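Local coordinates for protein aerobactin synthase IucA (Klebsiella pneumoniae subsp. pneumoniae, PDB 5JM8) that probably uses ATP and magnesium to join citrate to N6-acetyl-N6-hydroxylysine in making the siderophore aerobactin, at residues A[361-366]-A[430-435]; A[424-429]-A[443-448]; A[130-135]-A[376-381]. One frame throughout, in Å; residues are numbered along the deposited sequence.

Interaction 1: A[361-366]-A[430-435]; sequences TNVLVS and NILVQM. With MG (magnesium ion), chain J; ATP (adenosine-5'-triphosphate), chain I.
An antiparallel strand pair at the edge of a mixed four-stranded sheet runs beside the ATP and magnesium site. Strand 360-363 is outermost in the sheet within this chain, and strand 431-435 is its neighbour. Their short axes lie 4.4 Å apart at 153°. Asn362 and Val433 form the hydrogen-bonded pair. Val433 N gives a short bond to Asn362 O at 2.8 Å; the return bond from Asn362 N to Val433 O is longer at 3.3 Å. Leu364 N adds a third bond, 2.9 Å, to Ile431 O, running almost along the C=O axis. It links strand 431-435 to the chain where strand 360-363 gives way to helix 364-368.

Packing is close where Leu432 meets Val363. Leu432 has CG anti to its carbonyl carbon (chi1 -54°), and its CD2 comes 3.7 Å from Val363 CB. Phe138 and Glu142 of helix 138-142 also touch Leu432. The Leu364 and Val433 side chains cross obliquely, with CD1 near CG2. Met435 bends at chi3 (-80°), so CE meets Asn362 OD1 at 3.2 Å, while Asn362 ND2 is bonded to Leu136 O.

The looser side is at Gln434, which is partly exposed and extends past CG. Thr361 itself is buried, with CG2 against Leu432 CB. Of the Gln434 side chain, CG comes nearest Thr361 OG1. That hydroxyl bonds to Ser359 OG. Leu436 of a second subunit packs on Gln434.

Next to the nucleotide, Val365 CG2 meets adenine N7 of ATP. Asn430 OD1 binds the magnesium ion at 2.0 Å.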
loop_
_atom_site.group_PDB
_atom_site.type_symbol
_atom_site.label_atom_id
_atom_site.label_comp_id
_atom_site.label_asym_id
_atom_site.label_seq_id
_atom_site.Cartn_x
_atom_site.Cartn_y
_atom_site.Cartn_z
ATOM N N THR A 361 13.401 10.390 2.614
ATOM C CA THR A 361 13.971 11.680 2.260
ATOM C C THR A 361 13.486 12.700 3.280
ATOM O O THR A 361 12.299 13.012 3.329
ATOM C CB THR A 361 13.567 12.102 0.838
ATOM O OG1 THR A 361 13.913 11.059 -0.083
ATOM C CG2 THR A 361 14.267 13.399 0.431
ATOM N N ASN A 362 14.401 13.188 4.114
ATOM C CA ASN A 362 14.056 14.126 5.180
ATOM C C ASN A 362 14.839 15.429 5.081
ATOM O O ASN A 362 16.021 15.429 4.732
ATOM C CB ASN A 362 14.314 13.506 6.558
ATOM C CG ASN A 362 13.645 12.151 6.741
ATOM O OD1 ASN A 362 14.119 11.321 7.516
ATOM N ND2 ASN A 362 12.539 11.926 6.040
ATOM N N VAL A 363 14.183 16.538 5.410
ATOM C CA VAL A 363 14.883 17.807 5.524
ATOM C C VAL A 363 15.797 17.735 6.748
ATOM O O VAL A 363 15.392 17.277 7.817
ATOM C CB VAL A 363 13.911 18.997 5.633
ATOM C CG1 VAL A 363 13.085 18.910 6.914
ATOM C CG2 VAL A 363 14.670 20.311 5.554
ATOM N N LEU A 364 17.038 18.178 6.576
ATOM C CA LEU A 364 18.073 17.991 7.586
ATOM C C LEU A 364 17.730 18.665 8.915
ATOM O O LEU A 364 18.025 18.126 9.984
ATOM C CB LEU A 364 19.408 18.525 7.057
ATOM C CG LEU A 364 20.633 18.430 7.970
ATOM C CD1 LEU A 364 20.953 16.984 8.305
ATOM C CD2 LEU A 364 21.832 19.116 7.323
ATOM N N VAL A 365 17.096 19.832 8.841
ATOM C CA VAL A 365 16.862 20.663 10.020
ATOM C C VAL A 365 15.978 19.973 11.062
ATOM O O VAL A 365 16.093 20.235 12.258
ATOM C CB VAL A 365 16.218 22.012 9.625
ATOM C CG1 VAL A 365 14.827 21.804 9.043
ATOM C CG2 VAL A 365 16.160 22.946 10.820
ATOM N N SER A 366 15.098 19.093 10.603
ATOM C CA SER A 366 14.202 18.381 11.504
ATOM C C SER A 366 14.944 17.273 12.248
ATOM O O SER A 366 14.570 16.899 13.360
ATOM C CB SER A 366 13.021 17.796 10.726
ATOM O OG SER A 366 12.294 18.819 10.070
ATOM N N ASN A 430 17.259 23.699 3.269
ATOM C CA ASN A 430 17.304 23.489 1.822
ATOM C C ASN A 430 17.912 22.140 1.469
ATOM O O ASN A 430 17.913 21.740 0.307
ATOM C CB ASN A 430 18.103 24.598 1.142
ATOM C CG ASN A 430 17.410 25.938 1.209
ATOM O OD1 ASN A 430 16.225 26.023 1.531
ATOM N ND2 ASN A 430 18.143 26.997 0.893
ATOM N N ILE A 431 18.431 21.448 2.479
ATOM C CA ILE A 431 19.047 20.143 2.287
ATOM C C ILE A 431 18.086 19.008 2.618
ATOM O O ILE A 431 17.716 18.817 3.779
ATOM C CB ILE A 431 20.307 19.996 3.159
ATOM C CG1 ILE A 431 21.409 20.919 2.644
ATOM C CG2 ILE A 431 20.804 18.554 3.149
ATOM C CD1 ILE A 431 22.545 21.139 3.627
ATOM N N LEU A 432 17.696 18.255 1.592
ATOM C CA LEU A 432 16.941 17.024 1.786
ATOM C C LEU A 432 17.904 15.846 1.689
ATOM O O LEU A 432 18.538 15.627 0.655
ATOM C CB LEU A 432 15.817 16.898 0.758
ATOM C CG LEU A 432 14.858 18.088 0.677
ATOM C CD1 LEU A 432 13.875 17.922 -0.473
ATOM C CD2 LEU A 432 14.114 18.271 1.992
ATOM N N VAL A 433 18.021 15.103 2.783
ATOM C CA VAL A 433 18.930 13.966 2.844
ATOM C C VAL A 433 18.196 12.699 2.437
ATOM O O VAL A 433 17.380 12.172 3.191
ATOM C CB VAL A 433 19.532 13.793 4.254
ATOM C CG1 VAL A 433 20.458 12.585 4.306
ATOM C CG2 VAL A 433 20.289 15.046 4.656
ATOM N N GLN A 434 18.487 12.223 1.232
ATOM C CA GLN A 434 17.897 10.993 0.735
ATOM C C GLN A 434 18.554 9.809 1.421
ATOM O O GLN A 434 19.711 9.492 1.146
ATOM C CB GLN A 434 18.062 10.890 -0.779
ATOM C CG GLN A 434 17.334 9.706 -1.407
ATOM C CD GLN A 434 17.706 9.496 -2.863
ATOM O OE1 GLN A 434 18.767 9.928 -3.317
ATOM N NE2 GLN A 434 16.830 8.829 -3.603
ATOM N N MET A 435 17.817 9.164 2.318
ATOM C CA MET A 435 18.338 8.021 3.055
ATOM C C MET A 435 17.723 6.709 2.592
ATOM O O MET A 435 16.629 6.682 2.031
ATOM C CB MET A 435 18.090 8.187 4.553
ATOM C CG MET A 435 18.985 9.200 5.233
ATOM S SD MET A 435 18.570 9.357 6.975
ATOM C CE MET A 435 17.139 10.422 6.875
HETATM MG MG MG J . 14.781 27.322 1.930
HETATM P PG ATP I . 11.403 27.070 0.522
HETATM O O1G ATP I . 9.998 26.524 0.498
HETATM O O2G ATP I . 12.442 26.048 0.918
HETATM O O3G ATP I . 11.778 27.853 -0.713
HETATM P PB ATP I . 12.019 29.605 1.807
HETATM O O1B ATP I . 11.128 30.437 2.694
HETATM O O2B ATP I . 12.340 30.086 0.410
HETATM O O3B ATP I . 11.417 28.101 1.771
HETATM P PA ATP I . 14.309 30.442 3.310
HETATM O O1A ATP I . 14.049 31.769 2.642
HETATM O O2A ATP I . 15.715 29.897 3.372
HETATM O O3A ATP I . 13.399 29.322 2.594
HETATM O "O5'" ATP I . 13.736 30.452 4.811
HETATM C "C5'" ATP I . 13.875 29.264 5.583
HETATM C "C4'" ATP I . 12.737 29.099 6.579
HETATM O "O4'" ATP I . 12.987 27.921 7.348
HETATM C "C3'" ATP I . 12.614 30.262 7.553
HETATM O "O3'" ATP I . 11.254 30.713 7.594
HETATM C "C2'" ATP I . 13.054 29.719 8.899
HETATM O "O2'" ATP I . 12.200 30.157 9.955
HETATM C "C1'" ATP I . 12.976 28.209 8.748
HETATM N N9 ATP I . 14.122 27.531 9.394
HETATM C C8 ATP I . 14.002 26.625 10.379
HETATM N N7 ATP I . 15.221 26.178 10.772
HETATM C C5 ATP I . 16.142 26.808 10.022
HETATM C C6 ATP I . 17.615 26.792 9.924
HETATM N N6 ATP I . 18.331 25.984 10.741
HETATM N N1 ATP I . 18.195 27.601 9.008
HETATM C C2 ATP I . 17.472 28.401 8.200
HETATM N N3 ATP I . 16.128 28.460 8.241
HETATM C C4 ATP I . 15.416 27.703 9.114
#

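Interaction 2: A[424-429]-A[443-448]; sequences LLAHQQ and LIYRDC. With MG (magnesium ion), chain J; ATP (adenosine-5'-triphosphate), chain I.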
loop_
_atom_site.group_PDB
_atom_site.type_symbol
_atom_site.label_atom_id
_atom_site.label_comp_id
_atom_site.label_asym_id
_atom_site.label_seq_id
_atom_site.Cartn_x
_atom_site.Cartn_y
_atom_site.Cartn_z
ATOM N N LEU A 424 24.922 26.992 -4.800
ATOM C CA LEU A 424 23.676 26.626 -4.134
ATOM C C LEU A 424 23.842 26.813 -2.632
ATOM O O LEU A 424 24.516 26.024 -1.969
ATOM C CB LEU A 424 23.275 25.183 -4.455
ATOM C CG LEU A 424 22.977 24.865 -5.922
ATOM C CD1 LEU A 424 22.616 23.400 -6.080
ATOM C CD2 LEU A 424 21.862 25.747 -6.461
ATOM N N LEU A 425 23.237 27.873 -2.106
ATOM C CA LEU A 425 23.336 28.186 -0.686
ATOM C C LEU A 425 22.440 27.256 0.116
ATOM O O LEU A 425 21.267 27.546 0.348
ATOM C CB LEU A 425 22.956 29.643 -0.428
ATOM C CG LEU A 425 23.822 30.669 -1.162
ATOM C CD1 LEU A 425 23.244 32.065 -1.012
ATOM C CD2 LEU A 425 25.260 30.625 -0.660
ATOM N N ALA A 426 23.009 26.136 0.542
ATOM C CA ALA A 426 22.236 25.073 1.159
ATOM C C ALA A 426 22.051 25.266 2.659
ATOM O O ALA A 426 22.943 24.950 3.446
ATOM C CB ALA A 426 22.900 23.746 0.889
ATOM N N HIS A 427 20.883 25.771 3.048
ATOM C CA HIS A 427 20.488 25.780 4.450
ATOM C C HIS A 427 20.423 24.362 4.979
ATOM O O HIS A 427 20.535 23.391 4.235
ATOM C CB HIS A 427 19.112 26.423 4.659
ATOM C CG HIS A 427 19.064 27.890 4.389
ATOM N ND1 HIS A 427 18.661 28.414 3.180
ATOM C CD2 HIS A 427 19.343 28.950 5.183
ATOM C CE1 HIS A 427 18.703 29.734 3.238
ATOM N NE2 HIS A 427 19.111 30.084 4.443
ATOM N N GLN A 428 20.212 24.257 6.279
ATOM C CA GLN A 428 19.804 23.007 6.889
ATOM C C GLN A 428 18.365 22.682 6.490
ATOM O O GLN A 428 17.885 21.563 6.684
ATOM C CB GLN A 428 19.920 23.117 8.397
ATOM C CG GLN A 428 20.074 21.814 9.098
ATOM C CD GLN A 428 20.188 21.984 10.594
ATOM O OE1 GLN A 428 20.061 21.018 11.336
ATOM N NE2 GLN A 428 20.436 23.212 11.047
ATOM N N GLN A 429 17.683 23.684 5.944
ATOM C CA GLN A 429 16.298 23.553 5.513
ATOM C C GLN A 429 16.188 23.376 3.993
ATOM O O GLN A 429 15.148 22.954 3.490
ATOM C CB GLN A 429 15.495 24.776 5.971
ATOM C CG GLN A 429 13.992 24.684 5.718
ATOM C CD GLN A 429 13.538 25.417 4.467
ATOM O OE1 GLN A 429 14.305 26.142 3.835
ATOM N NE2 GLN A 429 12.272 25.234 4.112
ATOM N N LEU A 443 21.287 13.284 -2.298
ATOM C CA LEU A 443 20.915 14.640 -1.908
ATOM C C LEU A 443 19.867 15.212 -2.853
ATOM O O LEU A 443 19.928 15.004 -4.065
ATOM C CB LEU A 443 22.148 15.552 -1.889
ATOM C CG LEU A 443 21.894 17.063 -1.783
ATOM C CD1 LEU A 443 21.307 17.420 -0.424
ATOM C CD2 LEU A 443 23.162 17.864 -2.044
ATOM N N ILE A 444 18.907 15.935 -2.286
ATOM C CA ILE A 444 17.983 16.734 -3.078
ATOM C C ILE A 444 17.958 18.164 -2.533
ATOM O O ILE A 444 17.562 18.398 -1.390
ATOM C CB ILE A 444 16.559 16.140 -3.080
ATOM C CG1 ILE A 444 16.589 14.692 -3.583
ATOM C CG2 ILE A 444 15.639 16.987 -3.953
ATOM C CD1 ILE A 444 15.252 13.981 -3.510
ATOM N N TYR A 445 18.400 19.110 -3.358
ATOM C CA TYR A 445 18.433 20.515 -2.975
ATOM C C TYR A 445 17.127 21.205 -3.332
ATOM O O TYR A 445 16.538 20.944 -4.381
ATOM C CB TYR A 445 19.601 21.240 -3.645
ATOM C CG TYR A 445 19.613 22.726 -3.359
ATOM C CD1 TYR A 445 20.245 23.229 -2.230
ATOM C CD2 TYR A 445 18.981 23.623 -4.211
ATOM C CE1 TYR A 445 20.252 24.583 -1.961
ATOM C CE2 TYR A 445 18.983 24.977 -3.949
ATOM C CZ TYR A 445 19.617 25.452 -2.824
ATOM O OH TYR A 445 19.618 26.801 -2.565
ATOM N N ARG A 446 16.703 22.105 -2.450
ATOM C CA ARG A 446 15.451 22.831 -2.592
ATOM C C ARG A 446 15.685 24.327 -2.394
ATOM O O ARG A 446 16.644 24.717 -1.733
ATOM C CB ARG A 446 14.433 22.302 -1.583
ATOM C CG ARG A 446 13.247 23.206 -1.347
ATOM C CD ARG A 446 12.296 22.581 -0.363
ATOM N NE ARG A 446 12.862 22.498 0.980
ATOM C CZ ARG A 446 12.399 21.689 1.927
ATOM N NH1 ARG A 446 11.372 20.889 1.671
ATOM N NH2 ARG A 446 12.961 21.670 3.126
ATOM N N ASP A 447 14.803 25.141 -2.976
ATOM C CA ASP A 447 14.849 26.604 -2.884
ATOM C C ASP A 447 15.874 27.180 -3.858
ATOM O O ASP A 447 17.039 27.378 -3.518
ATOM C CB ASP A 447 15.161 27.068 -1.456
ATOM C CG ASP A 447 14.848 28.541 -1.237
ATOM O OD1 ASP A 447 14.551 29.247 -2.224
ATOM O OD2 ASP A 447 14.910 28.995 -0.075
ATOM N N CYS A 448 15.412 27.465 -5.070
ATOM C CA CYS A 448 16.268 27.989 -6.125
ATOM C C CYS A 448 16.485 29.492 -5.981
ATOM O O CYS A 448 17.268 30.091 -6.718
ATOM C CB CYS A 448 15.661 27.667 -7.487
ATOM S SG CYS A 448 15.285 25.913 -7.689
HETATM MG MG MG J . 14.781 27.322 1.930
HETATM P PG ATP I . 11.403 27.070 0.522
HETATM O O1G ATP I . 9.998 26.524 0.498
HETATM O O2G ATP I . 12.442 26.048 0.918
HETATM O O3G ATP I . 11.778 27.853 -0.713
HETATM P PB ATP I . 12.019 29.605 1.807
HETATM O O1B ATP I . 11.128 30.437 2.694
HETATM O O2B ATP I . 12.340 30.086 0.410
HETATM O O3B ATP I . 11.417 28.101 1.771
HETATM P PA ATP I . 14.309 30.442 3.310
HETATM O O1A ATP I . 14.049 31.769 2.642
HETATM O O2A ATP I . 15.715 29.897 3.372
HETATM O O3A ATP I . 13.399 29.322 2.594
HETATM O "O5'" ATP I . 13.736 30.452 4.811
HETATM C "C5'" ATP I . 13.875 29.264 5.583
HETATM C "C4'" ATP I . 12.737 29.099 6.579
HETATM O "O4'" ATP I . 12.987 27.921 7.348
HETATM C "C3'" ATP I . 12.614 30.262 7.553
HETATM O "O3'" ATP I . 11.254 30.713 7.594
HETATM C "C2'" ATP I . 13.054 29.719 8.899
HETATM O "O2'" ATP I . 12.200 30.157 9.955
HETATM C "C1'" ATP I . 12.976 28.209 8.748
HETATM N N9 ATP I . 14.122 27.531 9.394
HETATM C C8 ATP I . 14.002 26.625 10.379
HETATM N N7 ATP I . 15.221 26.178 10.772
HETATM C C5 ATP I . 16.142 26.808 10.022
HETATM C C6 ATP I . 17.615 26.792 9.924
HETATM N N6 ATP I . 18.331 25.984 10.741
HETATM N N1 ATP I . 18.195 27.601 9.008
HETATM C C2 ATP I . 17.472 28.401 8.200
HETATM N N3 ATP I . 16.128 28.460 8.241
HETATM C C4 ATP I . 15.416 27.703 9.114
#
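Part of the ATP-magnesium site is formed by the loop before strand 431-435 and the residues just after strand 440-445. The two segments meet at two places: an apolar one behind the site and a polar one beside the phosphates.

Behind the site, Tyr445 has CG anti to its backbone N (chi1 176°). Leu424 CB sits over one ring face, 4.0 Å from the ring centroid, in a CH-pi contact. Ala426 CA and Leu425 O lie at the ring edge, in its plane. Tyr445 OH is 2.8 Å from Asp447 O and farther from Leu425 O. Its single proton could serve either, weakly.

Nearer the phosphates, Arg446 bends at chi3 (68°). NH2 gives a straight 2.6 Å bond to Gln429 O, in the guanidinium plane. Its NH1 forms a salt bridge with Glu142, which would steady the guanidinium.

His427 has ATP O2A over one face of its ring. Asp447 also belongs to the metal site, and Lys278 pairs with its OD1. Gln429 turns sharply at chi2 (-99°) to bring its amide to the ion. NE2 bonds Thr263 OG1 and, weakly, ATP O2G, while Gln429 OE1 binds magnesium at 2.3 Å.

Interaction 3: A[130-135]-A[376-381]; sequences ALREKA and DSLLVA
Arg132 reaches from the loop between helices 101-124 and 138-142 to the backbone just ahead of helix 378-390. Its chain is extended from CG to NE and carries the guanidinium to Asp376 O. NE is the main donor, 2.6 Å from Asp376 O and nearly straight at 168°. The bond uses a lone pair in the carbonyl plane, and the oxygen lies in the guanidinium plane. NH2 adds a weak second bond to Asp376 O at 3.2 Å. One carbonyl oxygen thus accepts from two N-H groups. NH2 also makes a salt bridge with Asp373, so the guanidinium has a charged partner as well as a neutral one.

The Asp376 carboxylate is turned perpendicular to that plane and does not pair with Arg132. Its OD2 forms a salt bridge with Lys384 on the helix instead. In 130-135 a turn is closed by Glu133 N, which bonds Ala130 O. Glu133 OE1 is bonded to His176 of a third subunit.

Apolar contacts lie beside these bonds. Leu378 CD2 lies 3.8 Å from Leu131 CB, and Ala381 CB is 4.0 Å from Arg132 CB.

Within 376-381, Ala381 N bonds Ser377 O at 2.9 Å, and Val380 N gives a weak bond to Ser377 OG. These bonds mark a helix start with serine at the N-cap, here with an arginine bonded to the carbonyl of the residue before the cap.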
loop_
_atom_site.group_PDB
_atom_site.type_symbol
_atom_site.label_atom_id
_atom_site.label_comp_id
_atom_site.label_asym_id
_atom_site.label_seq_id
_atom_site.Cartn_x
_atom_site.Cartn_y
_atom_site.Cartn_z
ATOM N N ALA A 130 6.799 9.764 19.166
ATOM C CA ALA A 130 6.578 8.510 18.451
ATOM C C ALA A 130 7.269 8.495 17.086
ATOM O O ALA A 130 7.410 7.437 16.473
ATOM C CB ALA A 130 5.090 8.261 18.283
ATOM N N LEU A 131 7.689 9.666 16.612
ATOM C CA LEU A 131 8.400 9.777 15.339
ATOM C C LEU A 131 9.770 9.106 15.390
ATOM O O LEU A 131 10.347 8.772 14.356
ATOM C CB LEU A 131 8.570 11.246 14.942
ATOM C CG LEU A 131 7.311 12.057 14.618
ATOM C CD1 LEU A 131 7.682 13.495 14.277
ATOM C CD2 LEU A 131 6.526 11.427 13.479
ATOM N N ARG A 132 10.292 8.924 16.600
ATOM C CA ARG A 132 11.566 8.241 16.801
ATOM C C ARG A 132 11.516 6.765 16.413
ATOM O O ARG A 132 12.553 6.128 16.230
ATOM C CB ARG A 132 11.993 8.339 18.265
ATOM C CG ARG A 132 12.292 9.739 18.762
ATOM C CD ARG A 132 12.824 9.686 20.184
ATOM N NE ARG A 132 13.179 11.011 20.683
ATOM C CZ ARG A 132 12.497 11.685 21.605
ATOM N NH1 ARG A 132 11.411 11.168 22.169
ATOM N NH2 ARG A 132 12.917 12.883 21.975
ATOM N N GLU A 133 10.308 6.227 16.293
ATOM C CA GLU A 133 10.111 4.784 16.233
ATOM C C GLU A 133 10.483 4.179 14.889
ATOM O O GLU A 133 10.752 2.980 14.792
ATOM C CB GLU A 133 8.657 4.450 16.565
ATOM C CG GLU A 133 8.273 4.819 17.991
ATOM C CD GLU A 133 6.777 4.805 18.239
ATOM O OE1 GLU A 133 5.998 4.747 17.263
ATOM O OE2 GLU A 133 6.378 4.857 19.422
ATOM N N LYS A 134 10.507 5.006 13.851
ATOM C CA LYS A 134 10.761 4.511 12.510
ATOM C C LYS A 134 11.223 5.623 11.577
ATOM O O LYS A 134 11.231 6.796 11.948
ATOM C CB LYS A 134 9.500 3.847 11.957
ATOM C CG LYS A 134 8.297 4.762 11.936
ATOM C CD LYS A 134 7.083 4.077 11.346
ATOM C CE LYS A 134 5.976 5.083 11.073
ATOM N NZ LYS A 134 4.867 4.496 10.282
ATOM N N ALA A 135 11.604 5.239 10.365
ATOM C CA ALA A 135 12.078 6.188 9.370
ATOM C C ALA A 135 10.946 7.100 8.908
ATOM O O ALA A 135 9.846 6.639 8.590
ATOM C CB ALA A 135 12.684 5.450 8.187
ATOM N N ASP A 376 16.160 11.621 22.378
ATOM C CA ASP A 376 16.919 11.520 21.136
ATOM C C ASP A 376 16.375 12.438 20.056
ATOM O O ASP A 376 15.178 12.435 19.775
ATOM C CB ASP A 376 16.901 10.084 20.604
ATOM C CG ASP A 376 17.606 9.104 21.518
ATOM O OD1 ASP A 376 18.366 9.540 22.409
ATOM O OD2 ASP A 376 17.409 7.883 21.329
ATOM N N SER A 377 17.257 13.216 19.439
ATOM C CA SER A 377 16.899 13.931 18.225
ATOM C C SER A 377 16.585 12.891 17.153
ATOM O O SER A 377 17.012 11.740 17.257
ATOM C CB SER A 377 18.025 14.862 17.777
ATOM O OG SER A 377 19.176 14.129 17.401
ATOM N N LEU A 378 15.835 13.288 16.129
ATOM C CA LEU A 378 15.403 12.349 15.099
ATOM C C LEU A 378 16.579 11.830 14.276
ATOM O O LEU A 378 16.485 10.779 13.641
ATOM C CB LEU A 378 14.371 13.008 14.189
ATOM C CG LEU A 378 13.036 13.326 14.866
ATOM C CD1 LEU A 378 12.172 14.199 13.969
ATOM C CD2 LEU A 378 12.296 12.045 15.245
ATOM N N LEU A 379 17.684 12.569 14.289
ATOM C CA LEU A 379 18.917 12.112 13.661
ATOM C C LEU A 379 19.496 10.954 14.458
ATOM O O LEU A 379 19.897 9.938 13.897
ATOM C CB LEU A 379 19.936 13.249 13.563
ATOM C CG LEU A 379 21.348 12.873 13.104
ATOM C CD1 LEU A 379 21.330 12.175 11.751
ATOM C CD2 LEU A 379 22.229 14.112 13.051
ATOM N N VAL A 380 19.526 11.117 15.777
ATOM C CA VAL A 380 20.077 10.105 16.672
ATOM C C VAL A 380 19.203 8.856 16.670
ATOM O O VAL A 380 19.697 7.744 16.851
ATOM C CB VAL A 380 20.215 10.656 18.109
ATOM C CG1 VAL A 380 20.549 9.544 19.102
ATOM C CG2 VAL A 380 21.278 11.736 18.148
ATOM N N ALA A 381 17.903 9.049 16.467
ATOM C CA ALA A 381 16.970 7.935 16.344
ATOM C C ALA A 381 17.269 7.120 15.089
ATOM O O ALA A 381 17.129 5.900 15.087
ATOM C CB ALA A 381 15.539 8.444 16.314
#

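From the N terminus, the chain first passes 130-135, which waits some 240 residues for 376-381. Interaction 3 closes that long loop. Before it closes, interaction 1 opens at 361-366, so the two cross; Ser366 O touches Leu378 CD1 between them. Interaction 1 closes at 430-435, after helices 378-390 and 394-420. Interaction 2 opens just before that, at 424-429, and closes at 443-448, at the end of the hairpin's second strand. It therefore crosses interaction 1 but lies in series after interaction 3. Interactions 1 and 2 share the sheet through strands 431-435 and 440-445, and both reach ATP and magnesium. Interaction 3 ties the loop between helices 101-124 and 138-142 to the start of helix 378-390, farther from the site.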